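Local coordinates for protein naphthalene dioxygenase large subunit (Rhodococcus sp., PDB 2B1X) that is the large subunit of a Rieske non-haem iron dioxygenase, holding a [2Fe-2S] cluster and a mononuclear iron ion in separate sites, at residues G43-F48 against V298-S303; R196-A201 against H327-D332. All coordinates share one frame; numbering follows the deposited sequence.

Contact 1 of 2, residues G43-F48 against V298-S303; sequences GHAWVF and VFPNLS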
ATOM      1  N   GLY A  43      22.891   4.401  13.648  1.00 12.95           N
ATOM      2  CA  GLY A  43      24.197   4.671  13.089  1.00 13.33           C
ATOM      3  C   GLY A  43      25.339   4.693  14.098  1.00 14.37           C
ATOM      4  O   GLY A  43      26.502   4.810  13.702  1.00 14.63           O
ATOM      5  N   HIS A  44      25.035   4.540  15.392  1.00 14.47           N
ATOM      6  CA  HIS A  44      26.095   4.571  16.394  1.00 14.70           C
ATOM      7  C   HIS A  44      26.132   3.353  17.314  1.00 14.61           C
ATOM      8  O   HIS A  44      27.194   2.845  17.611  1.00 15.56           O
ATOM      9  CB  HIS A  44      26.008   5.864  17.197  1.00 14.88           C
ATOM     10  CG  HIS A  44      26.422   7.064  16.412  1.00 15.69           C
ATOM     11  ND1 HIS A  44      25.549   7.773  15.608  1.00 16.22           N
ATOM     12  CD2 HIS A  44      27.630   7.657  16.271  1.00 15.56           C
ATOM     13  CE1 HIS A  44      26.203   8.757  15.015  1.00 15.34           C
ATOM     14  NE2 HIS A  44      27.465   8.716  15.411  1.00 17.44           N
ATOM     15  N   ALA A  45      24.969   2.873  17.732  1.00 13.82           N
ATOM     16  CA  ALA A  45      24.866   1.815  18.717  1.00 13.07           C
ATOM     17  C   ALA A  45      25.302   0.480  18.153  1.00 13.01           C
ATOM     18  O   ALA A  45      25.423   0.323  16.941  1.00 13.87           O
ATOM     19  CB  ALA A  45      23.429   1.719  19.221  1.00 12.64           C
ATOM     20  N   TRP A  46      25.570  -0.476  19.045  1.00 12.21           N
ATOM     21  CA  TRP A  46      25.864  -1.838  18.638  1.00 11.52           C
ATOM     22  C   TRP A  46      24.521  -2.553  18.485  1.00 11.36           C
ATOM     23  O   TRP A  46      23.729  -2.590  19.435  1.00 11.74           O
ATOM     24  CB  TRP A  46      26.700  -2.554  19.705  1.00 10.71           C
ATOM     25  CG  TRP A  46      28.142  -2.182  19.701  1.00 11.14           C
ATOM     26  CD1 TRP A  46      28.735  -1.201  20.433  1.00 11.35           C
ATOM     27  CD2 TRP A  46      29.169  -2.749  18.885  1.00 11.15           C
ATOM     28  NE1 TRP A  46      30.081  -1.137  20.152  1.00 11.77           N
ATOM     29  CE2 TRP A  46      30.375  -2.088  19.209  1.00 12.61           C
ATOM     30  CE3 TRP A  46      29.201  -3.783  17.930  1.00 10.86           C
ATOM     31  CZ2 TRP A  46      31.599  -2.429  18.624  1.00 12.69           C
ATOM     32  CZ3 TRP A  46      30.405  -4.113  17.344  1.00 11.14           C
ATOM     33  CH2 TRP A  46      31.590  -3.438  17.686  1.00 12.37           C
ATOM     34  N   VAL A  47      24.320  -3.186  17.334  1.00 10.92           N
ATOM     35  CA  VAL A  47      23.054  -3.844  16.982  1.00 11.02           C
ATOM     36  C   VAL A  47      23.280  -5.350  16.735  1.00 11.84           C
ATOM     37  O   VAL A  47      24.235  -5.742  16.073  1.00 10.83           O
ATOM     38  CB  VAL A  47      22.477  -3.216  15.703  1.00 11.78           C
ATOM     39  CG1 VAL A  47      21.197  -3.966  15.234  1.00 10.39           C
ATOM     40  CG2 VAL A  47      22.281  -1.680  15.899  1.00 10.46           C
ATOM     41  N   PHE A  48      22.415  -6.188  17.314  1.00 11.02           N
ATOM     42  CA  PHE A  48      22.553  -7.625  17.172  1.00 11.59           C
ATOM     43  C   PHE A  48      22.209  -8.044  15.722  1.00 12.15           C
ATOM     44  O   PHE A  48      21.202  -7.587  15.139  1.00 11.23           O
ATOM     45  CB  PHE A  48      21.639  -8.354  18.170  1.00 11.63           C
ATOM     46  CG  PHE A  48      21.611  -9.850  17.972  1.00 12.27           C
ATOM     47  CD1 PHE A  48      22.639 -10.652  18.443  1.00 11.52           C
ATOM     48  CD2 PHE A  48      20.558 -10.442  17.282  1.00 13.17           C
ATOM     49  CE1 PHE A  48      22.624 -12.047  18.230  1.00 12.13           C
ATOM     50  CE2 PHE A  48      20.530 -11.801  17.045  1.00 12.42           C
ATOM     51  CZ  PHE A  48      21.556 -12.629  17.541  1.00 12.92           C
ATOM     52  N   VAL A 298      18.969  -5.522  25.541  1.00 11.06           N
ATOM     53  CA  VAL A 298      20.263  -4.961  25.202  1.00 11.57           C
ATOM     54  C   VAL A 298      20.055  -3.755  24.254  1.00 10.99           C
ATOM     55  O   VAL A 298      19.665  -3.904  23.093  1.00 10.94           O
ATOM     56  CB  VAL A 298      21.170  -6.016  24.516  1.00 11.37           C
ATOM     57  CG1 VAL A 298      22.553  -5.446  24.278  1.00 10.72           C
ATOM     58  CG2 VAL A 298      21.250  -7.278  25.388  1.00 10.19           C
ATOM     59  N   PHE A 299      20.292  -2.559  24.753  1.00 10.82           N
ATOM     60  CA  PHE A 299      20.050  -1.369  23.938  1.00 10.56           C
ATOM     61  C   PHE A 299      20.789  -1.456  22.604  1.00 10.43           C
ATOM     62  O   PHE A 299      21.944  -1.874  22.575  1.00 10.59           O
ATOM     63  CB  PHE A 299      20.524  -0.126  24.673  1.00 10.29           C
ATOM     64  CG  PHE A 299      20.089   1.132  24.033  1.00 10.15           C
ATOM     65  CD1 PHE A 299      18.923   1.779  24.455  1.00  8.82           C
ATOM     66  CD2 PHE A 299      20.856   1.699  23.016  1.00  9.27           C
ATOM     67  CE1 PHE A 299      18.508   2.967  23.852  1.00  9.30           C
ATOM     68  CE2 PHE A 299      20.437   2.900  22.376  1.00  8.77           C
ATOM     69  CZ  PHE A 299      19.270   3.523  22.799  1.00  9.00           C
ATOM     70  N   PRO A 300      20.161  -1.045  21.502  1.00 10.37           N
ATOM     71  CA  PRO A 300      18.765  -0.569  21.480  1.00 10.37           C
ATOM     72  C   PRO A 300      17.653  -1.625  21.405  1.00 10.09           C
ATOM     73  O   PRO A 300      16.659  -1.458  22.139  1.00 10.30           O
ATOM     74  CB  PRO A 300      18.710   0.322  20.227  1.00  9.84           C
ATOM     75  CG  PRO A 300      19.837  -0.241  19.313  1.00 11.20           C
ATOM     76  CD  PRO A 300      20.825  -0.951  20.180  1.00 10.02           C
ATOM     77  N   ASN A 301      17.774  -2.637  20.550  1.00  9.83           N
ATOM     78  CA  ASN A 301      16.558  -3.335  20.079  1.00  9.96           C
ATOM     79  C   ASN A 301      16.683  -4.865  20.097  1.00 10.22           C
ATOM     80  O   ASN A 301      15.998  -5.549  19.345  1.00 11.12           O
ATOM     81  CB  ASN A 301      16.156  -2.848  18.671  1.00  9.24           C
ATOM     82  CG  ASN A 301      17.140  -3.312  17.582  1.00  9.61           C
ATOM     83  OD1 ASN A 301      18.319  -3.497  17.855  1.00  9.74           O
ATOM     84  ND2 ASN A 301      16.647  -3.528  16.367  1.00  8.26           N
ATOM     85  N   LEU A 302      17.558  -5.400  20.952  1.00 10.52           N
ATOM     86  CA  LEU A 302      17.635  -6.837  21.177  1.00 10.54           C
ATOM     87  C   LEU A 302      17.041  -7.132  22.543  1.00 11.16           C
ATOM     88  O   LEU A 302      17.527  -6.603  23.547  1.00 11.01           O
ATOM     89  CB  LEU A 302      19.096  -7.351  21.141  1.00 10.61           C
ATOM     90  CG  LEU A 302      19.288  -8.796  21.718  1.00  9.84           C
ATOM     91  CD1 LEU A 302      18.619  -9.790  20.784  1.00 10.71           C
ATOM     92  CD2 LEU A 302      20.740  -9.154  21.936  1.00  9.27           C
ATOM     93  N   SER A 303      16.006  -7.974  22.595  1.00 11.24           N
ATOM     94  CA  SER A 303      15.432  -8.347  23.888  1.00 11.57           C
ATOM     95  C   SER A 303      15.574  -9.855  24.116  1.00 11.83           C
ATOM     96  O   SER A 303      15.702 -10.624  23.162  1.00 11.26           O
ATOM     97  CB  SER A 303      13.954  -7.932  24.014  1.00 10.68           C
ATOM     98  OG  SER A 303      13.774  -6.510  23.941  1.00 12.76           O
TER
HETATM   99  O   HOH W   1      21.670  -4.236  20.856  1.00 28.42           O
HETATM  100  O   HOH W   2      20.236  -5.313  18.885  1.00 17.60           O
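Phe299 meets Trp46 through their backbones, where a water bridges the two carbonyls, 2.9 Å from Phe299 O and 3.0 Å from Trp46 O. With other oxygens near, this water cannot serve all at once, and the bridge is probably shared. Tyr169 OH adds a hydrogen bond to Phe299 O, while Phe299 N binds His249 ND1. The Phe299 ring turns back on its own chain, with Pro300 CB over one face near the rim.

A cis peptide leads into Pro300, whose ring lies against the incoming loop. Pro300 CD touches Trp46 O at 3.4 Å and, with CG beside it, packs on the methyl of Ala45 (CD to Ala45 CB 3.9 Å). Val47 CG2 stands a little farther from the same CG.

Asn301 CG, between the backbone N and the carbonyl carbon (chi1 70°), is swung toward Val47. The amide spans two neighbours: ND2 binds Trp326 O on strand 318-330, and OD1 lies 3.9 Å from Val47 CG1, a methyl standing anti to the backbone N. A second water donates to Asn301 OD1 and accepts from Phe48 N, both at 2.8 Å, satisfying a buried strand amide.

Leu302 lies against the root of the Phe48 side chain, crossing it obliquely. Its CD2 reaches Phe48 CB (4.0 Å), and CD1 comes obliquely to the ring at CG and CD2. Leu325 and Leu154 also pack on Phe48. Leu302 O accepts from Val298 N and Leu302 N returns a weak bond to Val298 O, closing the turn that carries Phe299 to Asn301. Here a cis-proline turn joins two antiparallel strands of the catalytic domain's sheet and meets strand 47-51 of a smaller sheet, an interface of apolar contacts and two bridging waters between the Rieske and catalytic parts of the chain.

Contact 2 of 2, residues R196-A201 against H327-D332; sequences RWVIDA and HPLGPD
Asp332 O presses on the turn at Asp200 and Ala201, the tight part of this contact. It comes within 3.0 Å of Asp200 C and 3.2 Å of Ala201 N, yet the angle to that amide is too poor for a hydrogen bond. The amide instead makes a weak bond to Ile199 O, closing an inverse gamma turn centred on Asp200. Asp200 CB touches Asp332 O at 3.8 Å, but its carboxylate is engaged elsewhere, in a salt bridge from OD1 to Arg377 NE on helix 369-382.

The looser part has one side-chain touch: Leu329 CD1, anti to CA (chi2 -176°), meets Val198 CG2 at 4.2 Å. Both residues are partly exposed, and Thr162 of a neighbouring small subunit packs on Val198. The side chain of Asp332, farther from 196-201 than its carbonyl O, is the solvent side, resting on Thr380.

Strand 333-343 runs between the two partner strands, so they meet across it instead of pairing. A classic beta bulge sets Leu329 and Gly330 together opposite Lys333, where the 318-330/333-343 hairpin of the catalytic domain's antiparallel sheet turns beside strand 188-199, outermost within this chain and bonded through its backbone to a small subunit.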
ATOM      1  N   ARG A 196       9.972 -14.311  11.318  1.00 10.48           N
ATOM      2  CA  ARG A 196       9.995 -12.901  10.927  1.00 10.16           C
ATOM      3  C   ARG A 196       8.630 -12.434  10.438  1.00  9.77           C
ATOM      4  O   ARG A 196       8.044 -13.013   9.522  1.00 10.29           O
ATOM      5  CB  ARG A 196      11.043 -12.686   9.849  1.00 10.67           C
ATOM      6  CG  ARG A 196      12.477 -13.038  10.337  1.00  9.61           C
ATOM      7  CD  ARG A 196      13.527 -12.989   9.253  1.00 12.04           C
ATOM      8  NE  ARG A 196      13.501 -11.722   8.500  1.00 12.17           N
ATOM      9  CZ  ARG A 196      14.325 -11.410   7.490  1.00 11.68           C
ATOM     10  NH1 ARG A 196      15.244 -12.281   7.056  1.00 12.55           N
ATOM     11  NH2 ARG A 196      14.200 -10.231   6.878  1.00  7.97           N
ATOM     12  N   TRP A 197       8.091 -11.404  11.064  1.00  9.63           N
ATOM     13  CA  TRP A 197       6.785 -10.894  10.635  1.00  9.81           C
ATOM     14  C   TRP A 197       6.732  -9.408  10.961  1.00 10.46           C
ATOM     15  O   TRP A 197       7.553  -8.928  11.766  1.00 10.21           O
ATOM     16  CB  TRP A 197       5.625 -11.698  11.274  1.00  9.24           C
ATOM     17  CG  TRP A 197       5.349 -11.397  12.749  1.00  8.86           C
ATOM     18  CD1 TRP A 197       4.341 -10.604  13.259  1.00  9.03           C
ATOM     19  CD2 TRP A 197       6.066 -11.894  13.889  1.00  9.56           C
ATOM     20  NE1 TRP A 197       4.395 -10.583  14.634  1.00  8.64           N
ATOM     21  CE2 TRP A 197       5.454 -11.347  15.047  1.00 10.73           C
ATOM     22  CE3 TRP A 197       7.181 -12.716  14.054  1.00 10.21           C
ATOM     23  CZ2 TRP A 197       5.906 -11.629  16.355  1.00 11.80           C
ATOM     24  CZ3 TRP A 197       7.627 -13.001  15.371  1.00 12.24           C
ATOM     25  CH2 TRP A 197       6.988 -12.458  16.479  1.00 11.94           C
ATOM     26  N   VAL A 198       5.764  -8.710  10.361  1.00 10.48           N
ATOM     27  CA  VAL A 198       5.620  -7.251  10.455  1.00 10.90           C
ATOM     28  C   VAL A 198       4.492  -6.821  11.408  1.00 11.34           C
ATOM     29  O   VAL A 198       3.374  -7.315  11.307  1.00 11.06           O
ATOM     30  CB  VAL A 198       5.366  -6.672   9.058  1.00 11.56           C
ATOM     31  CG1 VAL A 198       5.056  -5.152   9.114  1.00 14.31           C
ATOM     32  CG2 VAL A 198       6.567  -6.968   8.161  1.00 11.99           C
ATOM     33  N   ILE A 199       4.798  -5.916  12.342  1.00 11.16           N
ATOM     34  CA  ILE A 199       3.804  -5.407  13.288  1.00 11.17           C
ATOM     35  C   ILE A 199       3.762  -3.901  12.997  1.00 11.54           C
ATOM     36  O   ILE A 199       4.811  -3.253  12.934  1.00 11.03           O
ATOM     37  CB  ILE A 199       4.203  -5.680  14.793  1.00 11.37           C
ATOM     38  CG1 ILE A 199       4.226  -7.184  15.132  1.00  9.74           C
ATOM     39  CG2 ILE A 199       3.193  -5.013  15.750  1.00 10.82           C
ATOM     40  CD1 ILE A 199       4.691  -7.454  16.612  1.00 13.15           C
ATOM     41  N   ASP A 200       2.562  -3.347  12.825  1.00 11.68           N
ATOM     42  CA  ASP A 200       2.405  -1.906  12.657  1.00 11.59           C
ATOM     43  C   ASP A 200       2.533  -1.171  14.008  1.00 11.36           C
ATOM     44  O   ASP A 200       1.571  -0.568  14.486  1.00 10.65           O
ATOM     45  CB  ASP A 200       1.087  -1.580  11.906  1.00 12.21           C
ATOM     46  CG  ASP A 200      -0.126  -2.401  12.419  1.00 16.05           C
ATOM     47  OD1 ASP A 200       0.064  -3.492  13.028  1.00 15.12           O
ATOM     48  OD2 ASP A 200      -1.312  -2.009  12.238  1.00 19.12           O
ATOM     49  N   ALA A 201       3.730  -1.257  14.634  1.00 11.17           N
ATOM     50  CA  ALA A 201       4.046  -0.559  15.882  1.00  9.89           C
ATOM     51  C   ALA A 201       5.470  -0.010  15.816  1.00 10.12           C
ATOM     52  O   ALA A 201       6.320  -0.500  15.048  1.00  8.94           O
ATOM     53  CB  ALA A 201       3.938  -1.538  17.072  1.00 10.87           C
ATOM     54  N   HIS A 327      13.027  -4.927  14.821  1.00 11.55           N
ATOM     55  CA  HIS A 327      13.694  -4.259  13.702  1.00 12.91           C
ATOM     56  C   HIS A 327      12.932  -3.019  13.184  1.00 12.62           C
ATOM     57  O   HIS A 327      11.796  -3.132  12.763  1.00 14.26           O
ATOM     58  CB  HIS A 327      13.994  -5.236  12.553  1.00 13.27           C
ATOM     59  CG  HIS A 327      14.814  -4.614  11.489  1.00 14.30           C
ATOM     60  ND1 HIS A 327      14.327  -4.391  10.215  1.00 16.48           N
ATOM     61  CD2 HIS A 327      16.054  -4.075  11.529  1.00  9.53           C
ATOM     62  CE1 HIS A 327      15.256  -3.781   9.501  1.00 13.11           C
ATOM     63  NE2 HIS A 327      16.299  -3.554  10.283  1.00 13.55           N
ATOM     64  N   PRO A 328      13.554  -1.839  13.189  1.00 12.52           N
ATOM     65  CA  PRO A 328      12.853  -0.618  12.755  1.00 12.23           C
ATOM     66  C   PRO A 328      12.590  -0.485  11.233  1.00 12.62           C
ATOM     67  O   PRO A 328      13.534  -0.441  10.392  1.00 12.66           O
ATOM     68  CB  PRO A 328      13.795   0.511  13.215  1.00 11.22           C
ATOM     69  CG  PRO A 328      15.155  -0.092  13.125  1.00 11.70           C
ATOM     70  CD  PRO A 328      14.953  -1.561  13.599  1.00 11.44           C
ATOM     71  N   LEU A 329      11.317  -0.349  10.886  1.00 12.11           N
ATOM     72  CA  LEU A 329      10.924  -0.262   9.471  1.00 11.81           C
ATOM     73  C   LEU A 329      10.429   1.165   9.166  1.00 12.10           C
ATOM     74  O   LEU A 329      10.565   1.653   8.047  1.00 12.45           O
ATOM     75  CB  LEU A 329       9.840  -1.295   9.164  1.00 11.76           C
ATOM     76  CG  LEU A 329      10.269  -2.747   8.982  1.00 12.56           C
ATOM     77  CD1 LEU A 329       9.054  -3.598   8.580  1.00 13.30           C
ATOM     78  CD2 LEU A 329      11.385  -2.845   7.914  1.00 12.85           C
ATOM     79  N   GLY A 330       9.834   1.818  10.164  1.00 11.74           N
ATOM     80  CA  GLY A 330       9.384   3.207  10.022  1.00 10.86           C
ATOM     81  C   GLY A 330       8.867   3.646  11.396  1.00 11.04           C
ATOM     82  O   GLY A 330       8.969   2.857  12.384  1.00  9.20           O
ATOM     83  N   PRO A 331       8.362   4.875  11.484  1.00 10.22           N
ATOM     84  CA  PRO A 331       7.860   5.411  12.762  1.00 10.36           C
ATOM     85  C   PRO A 331       6.763   4.500  13.327  1.00 11.79           C
ATOM     86  O   PRO A 331       6.615   4.352  14.581  1.00 10.28           O
ATOM     87  CB  PRO A 331       7.272   6.773  12.376  1.00 10.65           C
ATOM     88  CG  PRO A 331       7.102   6.701  10.856  1.00 11.18           C
ATOM     89  CD  PRO A 331       8.217   5.834  10.361  1.00  9.93           C
ATOM     90  N   ASP A 332       6.024   3.853  12.415  1.00 11.49           N
ATOM     91  CA  ASP A 332       4.858   3.109  12.848  1.00 12.61           C
ATOM     92  C   ASP A 332       4.877   1.653  12.427  1.00 12.41           C
ATOM     93  O   ASP A 332       3.824   1.015  12.344  1.00 12.34           O
ATOM     94  CB  ASP A 332       3.568   3.791  12.364  1.00 12.30           C
ATOM     95  CG  ASP A 332       3.547   3.980  10.896  1.00 16.66           C
ATOM     96  OD1 ASP A 332       4.486   3.491  10.204  1.00 18.09           O
ATOM     97  OD2 ASP A 332       2.639   4.656  10.353  1.00 21.89           O
TER

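How the contacts relate
Both contacts close long loops. From the N terminus, residues 43-48 come first and meet their partner, 298-303, some 250 residues later; 196-201 begins contact 2 inside that loop, and 327-332 completes it beyond the loop's end. The two therefore cross, neither nested in the other. Contact 1 ties the small sheet containing strand 47-51 to the catalytic domain's large sheet, whereas contact 2 joins parts of the large sheet alone. Their later segments reach neighbouring strands, 302-309 and 318-330, and touch directly: Asn301 ND2 packs on Pro328 CD at 3.8 Å. Their centres lie about 16 Å apart.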